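Local structure of endo-beta-mannanase (Opitutaceae bacterium TAV5, 7BOB) at residues I445-V450 with K458-W463; L470-P475 with S485-A490; V541-H544 with G549-T552. The protein probably releases mannose units from the ends of beta-1,4-linked mannan chains, as a trimeric bacterial family 5 glycoside hydrolase active in the termite hindgut. All blocks are in the same frame, centred on the assembly; numbering follows the deposited sequence.

Interaction 1. Residues I445-V450 with K458-W463; sequences IIITGV and KELHSW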
# COMPACT_ATOMS: atom_id res chain seq x y z
N ILE A 445 12.40 -34.13 4.00
CA ILE A 445 12.31 -32.77 3.50
C ILE A 445 10.87 -32.30 3.67
O ILE A 445 9.93 -32.99 3.24
CB ILE A 445 12.73 -32.66 2.02
CG1 ILE A 445 14.26 -32.79 1.89
CG2 ILE A 445 12.28 -31.32 1.46
CD1 ILE A 445 14.76 -32.78 0.46
N ILE A 446 10.70 -31.13 4.28
CA ILE A 446 9.40 -30.51 4.45
C ILE A 446 9.36 -29.26 3.60
O ILE A 446 10.23 -28.39 3.72
CB ILE A 446 9.10 -30.18 5.92
CG1 ILE A 446 9.14 -31.44 6.77
CG2 ILE A 446 7.72 -29.54 6.04
CD1 ILE A 446 8.86 -31.16 8.23
N ILE A 447 8.36 -29.17 2.73
CA ILE A 447 8.13 -27.98 1.93
C ILE A 447 6.98 -27.21 2.58
O ILE A 447 5.85 -27.73 2.68
CB ILE A 447 7.83 -28.33 0.47
CG1 ILE A 447 8.99 -29.14 -0.14
CG2 ILE A 447 7.52 -27.08 -0.32
CD1 ILE A 447 8.76 -29.54 -1.60
N THR A 448 7.26 -26.00 3.03
CA THR A 448 6.30 -25.21 3.82
C THR A 448 5.50 -24.25 2.94
O THR A 448 5.57 -23.04 3.10
CB THR A 448 7.04 -24.45 4.91
OG1 THR A 448 8.00 -23.56 4.32
CG2 THR A 448 7.73 -25.43 5.86
N GLY A 449 4.72 -24.80 2.02
CA GLY A 449 3.92 -23.96 1.13
C GLY A 449 4.73 -22.89 0.42
O GLY A 449 4.39 -21.71 0.50
N VAL A 450 5.82 -23.27 -0.22
CA VAL A 450 6.56 -22.34 -1.07
C VAL A 450 6.41 -22.82 -2.50
O VAL A 450 6.07 -23.98 -2.77
CB VAL A 450 8.03 -22.21 -0.67
CG1 VAL A 450 8.14 -21.53 0.69
CG2 VAL A 450 8.73 -23.57 -0.66
N LYS A 458 11.23 -31.90 -10.75
CA LYS A 458 11.98 -33.03 -11.31
C LYS A 458 13.04 -33.53 -10.35
O LYS A 458 13.18 -34.74 -10.14
CB LYS A 458 12.62 -32.61 -12.64
CG LYS A 458 11.61 -32.48 -13.80
CD LYS A 458 12.31 -32.04 -15.09
CE LYS A 458 11.30 -31.76 -16.20
NZ LYS A 458 11.93 -31.07 -17.37
N GLU A 459 13.80 -32.62 -9.75
CA GLU A 459 14.85 -33.02 -8.82
C GLU A 459 14.25 -33.62 -7.56
O GLU A 459 14.71 -34.66 -7.08
CB GLU A 459 15.76 -31.84 -8.49
CG GLU A 459 16.93 -32.18 -7.56
CD GLU A 459 18.12 -32.79 -8.29
OE1 GLU A 459 19.15 -33.07 -7.62
OE2 GLU A 459 18.04 -33.00 -9.52
N LEU A 460 13.19 -33.00 -7.03
CA LEU A 460 12.50 -33.59 -5.88
C LEU A 460 12.01 -35.00 -6.21
O LEU A 460 12.04 -35.88 -5.34
CB LEU A 460 11.33 -32.70 -5.46
CG LEU A 460 11.72 -31.50 -4.60
CD1 LEU A 460 10.65 -30.42 -4.72
CD2 LEU A 460 11.90 -31.93 -3.16
N HIS A 461 11.57 -35.22 -7.45
CA HIS A 461 11.12 -36.55 -7.85
C HIS A 461 12.26 -37.56 -7.75
O HIS A 461 12.15 -38.59 -7.07
CB HIS A 461 10.56 -36.49 -9.28
CG HIS A 461 10.14 -37.81 -9.84
ND1 HIS A 461 8.86 -38.29 -9.73
CD2 HIS A 461 10.84 -38.75 -10.52
CE1 HIS A 461 8.78 -39.48 -10.32
NE2 HIS A 461 9.97 -39.78 -10.81
N SER A 462 13.39 -37.26 -8.39
CA SER A 462 14.54 -38.15 -8.38
C SER A 462 15.06 -38.38 -6.95
O SER A 462 15.42 -39.51 -6.59
CB SER A 462 15.62 -37.58 -9.28
OG SER A 462 16.89 -38.02 -8.86
N TRP A 463 15.10 -37.33 -6.14
CA TRP A 463 15.43 -37.50 -4.72
C TRP A 463 14.45 -38.45 -4.03
O TRP A 463 14.87 -39.34 -3.27
CB TRP A 463 15.43 -36.13 -4.02
CG TRP A 463 15.72 -36.23 -2.55
CD1 TRP A 463 16.94 -36.39 -1.97
CD2 TRP A 463 14.77 -36.18 -1.47
NE1 TRP A 463 16.82 -36.44 -0.60
CE2 TRP A 463 15.50 -36.31 -0.27
CE3 TRP A 463 13.38 -36.02 -1.40
CZ2 TRP A 463 14.89 -36.30 0.99
CZ3 TRP A 463 12.77 -36.01 -0.15
CH2 TRP A 463 13.53 -36.15 1.03

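Interaction 2. Residues L470-P475 with S485-A490; sequences LLWHAP and SRLVGA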
# COMPACT_ATOMS: atom_id res chain seq x y z
N LEU A 470 9.18 -37.05 1.61
CA LEU A 470 8.79 -35.66 1.35
C LEU A 470 7.44 -35.36 2.00
O LEU A 470 6.43 -36.02 1.69
CB LEU A 470 8.71 -35.39 -0.16
CG LEU A 470 8.39 -33.98 -0.65
CD1 LEU A 470 9.54 -33.00 -0.33
CD2 LEU A 470 8.12 -34.01 -2.15
N LEU A 471 7.43 -34.39 2.90
CA LEU A 471 6.19 -33.83 3.44
C LEU A 471 5.94 -32.49 2.73
O LEU A 471 6.67 -31.52 2.95
CB LEU A 471 6.26 -33.65 4.95
CG LEU A 471 5.04 -32.98 5.59
CD1 LEU A 471 3.71 -33.66 5.16
CD2 LEU A 471 5.20 -33.02 7.09
N TRP A 472 4.92 -32.45 1.87
CA TRP A 472 4.70 -31.33 0.95
C TRP A 472 3.46 -30.56 1.40
O TRP A 472 2.33 -30.97 1.10
CB TRP A 472 4.55 -31.83 -0.48
CG TRP A 472 4.78 -30.77 -1.52
CD1 TRP A 472 4.73 -29.42 -1.34
CD2 TRP A 472 5.07 -30.99 -2.90
NE1 TRP A 472 4.99 -28.79 -2.53
CE2 TRP A 472 5.22 -29.73 -3.50
CE3 TRP A 472 5.23 -32.14 -3.69
CZ2 TRP A 472 5.52 -29.57 -4.85
CZ3 TRP A 472 5.53 -31.98 -5.03
CH2 TRP A 472 5.68 -30.71 -5.60
N HIS A 473 3.66 -29.45 2.10
CA HIS A 473 2.51 -28.64 2.49
C HIS A 473 2.14 -27.72 1.34
O HIS A 473 2.95 -26.87 0.93
CB HIS A 473 2.80 -27.87 3.77
CG HIS A 473 2.68 -28.70 5.00
ND1 HIS A 473 3.14 -28.29 6.23
CD2 HIS A 473 2.15 -29.94 5.19
CE1 HIS A 473 2.90 -29.24 7.13
NE2 HIS A 473 2.31 -30.25 6.52
N ALA A 474 0.93 -27.92 0.79
CA ALA A 474 0.27 -27.08 -0.20
C ALA A 474 1.05 -27.01 -1.51
O ALA A 474 1.62 -25.97 -1.82
CB ALA A 474 0.06 -25.67 0.35
N PRO A 475 1.10 -28.09 -2.29
CA PRO A 475 1.73 -27.99 -3.61
C PRO A 475 1.05 -26.91 -4.44
O PRO A 475 -0.12 -26.59 -4.25
CB PRO A 475 1.53 -29.38 -4.22
CG PRO A 475 0.70 -30.16 -3.22
CD PRO A 475 0.81 -29.48 -1.91
N SER A 485 1.86 -33.75 -10.92
CA SER A 485 0.85 -34.80 -10.77
C SER A 485 1.47 -36.19 -10.59
O SER A 485 1.00 -36.98 -9.78
CB SER A 485 -0.11 -34.81 -11.96
OG SER A 485 -0.85 -33.60 -12.03
N ARG A 486 2.53 -36.50 -11.35
CA ARG A 486 3.20 -37.78 -11.17
C ARG A 486 3.93 -37.86 -9.84
O ARG A 486 4.11 -38.96 -9.30
CB ARG A 486 4.19 -38.05 -12.31
CG ARG A 486 3.51 -38.01 -13.68
CD ARG A 486 4.39 -38.56 -14.80
NE ARG A 486 5.54 -37.70 -15.06
CZ ARG A 486 5.68 -36.91 -16.13
NH1 ARG A 486 4.71 -36.84 -17.05
NH2 ARG A 486 6.77 -36.17 -16.28
N LEU A 487 4.37 -36.72 -9.28
CA LEU A 487 5.05 -36.76 -8.00
C LEU A 487 4.07 -36.79 -6.83
O LEU A 487 4.23 -37.58 -5.90
CB LEU A 487 5.99 -35.56 -7.86
CG LEU A 487 6.85 -35.55 -6.59
CD1 LEU A 487 7.50 -36.91 -6.35
CD2 LEU A 487 7.90 -34.46 -6.70
N VAL A 488 3.07 -35.92 -6.85
CA VAL A 488 2.06 -35.95 -5.79
C VAL A 488 1.24 -37.24 -5.88
O VAL A 488 0.86 -37.82 -4.86
CB VAL A 488 1.18 -34.70 -5.87
CG1 VAL A 488 -0.12 -34.90 -5.05
CG2 VAL A 488 1.95 -33.49 -5.39
N GLY A 489 0.97 -37.70 -7.10
CA GLY A 489 0.13 -38.86 -7.32
C GLY A 489 -1.34 -38.56 -7.54
O GLY A 489 -2.19 -39.39 -7.18
N ALA A 490 -1.68 -37.42 -8.13
CA ALA A 490 -3.05 -36.96 -8.28
C ALA A 490 -3.07 -35.84 -9.31
O ALA A 490 -2.07 -35.14 -9.49
CB ALA A 490 -3.62 -36.49 -6.95

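Interaction 3. Residues V541-H544 with G549-T552; sequences VLRH and GCVT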
# COMPACT_ATOMS: atom_id res chain seq x y z
N VAL A 541 -5.31 -34.96 2.67
CA VAL A 541 -3.91 -35.41 2.74
C VAL A 541 -3.76 -36.65 1.87
O VAL A 541 -4.46 -37.65 2.07
CB VAL A 541 -3.45 -35.70 4.18
CG1 VAL A 541 -1.99 -36.11 4.18
CG2 VAL A 541 -3.65 -34.49 5.10
N LEU A 542 -2.84 -36.59 0.92
CA LEU A 542 -2.49 -37.72 0.07
C LEU A 542 -1.15 -38.32 0.49
O LEU A 542 -0.31 -37.65 1.10
CB LEU A 542 -2.42 -37.31 -1.40
CG LEU A 542 -3.53 -36.45 -1.97
CD1 LEU A 542 -3.26 -36.18 -3.45
CD2 LEU A 542 -4.89 -37.13 -1.77
N ARG A 543 -0.96 -39.60 0.13
CA ARG A 543 0.30 -40.31 0.37
C ARG A 543 0.64 -41.15 -0.85
O ARG A 543 -0.17 -41.97 -1.29
CB ARG A 543 0.22 -41.21 1.62
CG ARG A 543 1.57 -41.79 2.05
CD ARG A 543 1.63 -42.14 3.53
NE ARG A 543 1.96 -40.97 4.35
CZ ARG A 543 1.82 -40.90 5.68
NH1 ARG A 543 1.36 -41.95 6.37
NH2 ARG A 543 2.15 -39.78 6.32
N HIS A 544 1.83 -40.95 -1.40
CA HIS A 544 2.20 -41.52 -2.69
C HIS A 544 3.60 -42.07 -2.59
O HIS A 544 4.54 -41.34 -2.27
CB HIS A 544 2.14 -40.46 -3.80
CG HIS A 544 2.31 -41.02 -5.18
ND1 HIS A 544 2.87 -40.30 -6.22
CD2 HIS A 544 1.98 -42.23 -5.70
CE1 HIS A 544 2.88 -41.04 -7.31
NE2 HIS A 544 2.35 -42.22 -7.03
N GLY A 549 10.99 -43.85 -2.03
CA GLY A 549 10.52 -42.81 -1.14
C GLY A 549 9.01 -42.69 -1.10
O GLY A 549 8.27 -43.49 -1.68
N CYS A 550 8.55 -41.63 -0.42
CA CYS A 550 7.13 -41.47 -0.14
C CYS A 550 6.79 -39.99 0.00
O CYS A 550 7.35 -39.30 0.87
CB CYS A 550 6.76 -42.23 1.13
SG CYS A 550 5.03 -42.06 1.57
N VAL A 551 5.85 -39.52 -0.82
CA VAL A 551 5.37 -38.14 -0.83
C VAL A 551 4.08 -38.07 -0.03
O VAL A 551 3.09 -38.72 -0.38
CB VAL A 551 5.12 -37.64 -2.27
CG1 VAL A 551 4.62 -36.18 -2.27
CG2 VAL A 551 6.36 -37.82 -3.12
N THR A 552 4.08 -37.27 1.04
CA THR A 552 2.86 -36.96 1.78
C THR A 552 2.47 -35.51 1.48
O THR A 552 3.14 -34.58 1.95
CB THR A 552 3.05 -37.21 3.29
OG1 THR A 552 3.40 -38.57 3.51
CG2 THR A 552 1.80 -36.89 4.08

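Interaction 1. Residues I445-V450 with K458-W463
Ile445 lies across the six-membered ring of Trp463 in a CH-pi contact: its terminal methyl CD1 sits 3.5 Å from the centroid of that ring, only 9° off the normal. The rest of the branch follows the same face toward the rim, with CG1 of Ile445 3.5 Å from CH2 of Trp463 and CB a little farther from the same atom. The isoleucine's CG1 branch stands anti to its own carbonyl carbon (chi1 -73°) and continues extended, which carries CD1 out over the ring. Two residues on, Ile447 meets Leu460 tip to tip, methyl CD1 of the isoleucine 3.8 Å from CD1 of the leucine.

Both isoleucines face the helix because alternate residues of a strand share a side, while Leu460 and Trp463, three apart, share one side of a helix turn. These are the first two elements of a beta-alpha-beta unit, strand 444-448, helix 454-465 and strand 469-473, in which the helix packs on the parallel part of a mixed sheet. Trimming Trp463 to an alanine would probably leave Ile445 without the flat surface it rests on and open a gap between strand and helix.

Around this pair, Leu436 and Pro439 touch the indole too, and its NE1 makes a weak hydrogen bond to the backbone O of Val442. Leu470 of the next strand packs against Ile445, Ile447 and Leu460, while Tyr388 of strand 385-389 touches both isoleucines. On the sheet's other side, Ile446 and Thr448 pack on helix 406-422.

Interaction 2. Residues L470-P475 with S485-A490
Leu487 and Val488, at the end of helix 482-488, both put a methyl group against the same corner of the Trp472 indole. Leu487 comes first: its CD2 lies 3.8 Å from CZ3 of Trp472, with CG just behind, and the two side chains cross at about a right angle. CG stands anti to the backbone N (chi1 -176°), which places CD2 against that ring atom. Val488 follows with CG2, shared between CE3 and CZ3 of Trp472, 3.9 Å from each. The same methyl also reaches the proline ring, 4.2 Å from CG of Pro475. That proline in turn lays its CB over one face of the indole.

At Gly489 the chain leaves helical angles with a positive phi of 93°; a CB there would collide with the carbonyl oxygen of Val488, so glycine suits the position. The turn is closed by O of Ser485, which accepts from both Gly489 N, at 2.8 Å, and Ala490 N.

This is a helix that follows its strand in the chain and packs back on the same sheet, the C-terminal end of helix 482-488 meeting the end of strand 469-473 and the loop after it through apolar side chains, before the chain runs into strand 490-496. Ile447 of strand 444-448 touches Trp472, His461 of helix 454-465 reaches Leu487, and on strand 549-554 Val551 meets Leu487 and Ser553 meets Val488.

Interaction 3. Residues V541-H544 with G549-T552
His544 and Val551 face each other as an antiparallel hydrogen-bonded pair, and their backbones belong to the tight part of this contact. Val551 N donates to His544 O at 2.7 Å, and His544 N returns a bond to Val551 O at 2.8 Å, with N-H...O angles of 166° and 150°. The neighbouring pair, Arg543 with Thr552, is non-hydrogen-bonded, and there the CA atoms come within 4.4 Å of each other. CA-H...O contacts fill in between, among them Thr552 CA to Leu542 O at 3.3 Å.

The two segments belong to a beta hairpin, strands 539-546 and 549-554, with a very short connection. Within the mixed sheet the second strand also pairs in parallel with strand 469-473, so the hairpin appends antiparallel strands to a parallel set.

The side chains of Arg543, Thr552 and Cys550 are as closely fitted as the backbone ladder. Arg543 runs alongside Thr552, pointing the same way; its chain bends at chi3 (-83°), which turns the guanidinium edge onto the threonine hydroxyl. NE donates to OG1 of Thr552 at 2.9 Å, the oxygen lying almost in the guanidinium plane, and NH2 adds a weak bond to the same atom. One hydroxyl thus receives two N-H groups, which probably limits rotation of the guanidinium. Nearer the backbone, CG of Arg543 touches SG of Cys550 at 3.5 Å. Beyond this grip Thr585 touches both Arg543 and Thr552.

The looser part lies elsewhere. His544, partly exposed and on the other face of the sheet from Arg543, has its ring leading away from the second strand, and ND1 is hydrogen-bonded to O of Leu487 in helix 482-488. Val541 meets Thr552 through methyls alone, CG1 to CG2, 3.9 Å apart.

Strand 469-473 stands between the others: its backbone bonds to strand 444-448 of interaction 1 on one side, where Ile445 O meets Leu471 N at 2.9 Å, and to strand 549-554 of interaction 3 on the other, where Leu470 O meets Thr552 N at 2.7 Å. All three contacts therefore share one sheet, and all are largely buried; only interaction 3 has partly exposed side chains among those that touch, Arg543 and His544. Interactions 1 and 2 are helix-on-strand packing, held by apolar side chains, whereas interaction 3 is strand-on-strand pairing, held by backbone bonds and an arginine-threonine hydrogen bond. Interactions 1 and 3 do not touch, their nearest atoms lying about 6 Å apart.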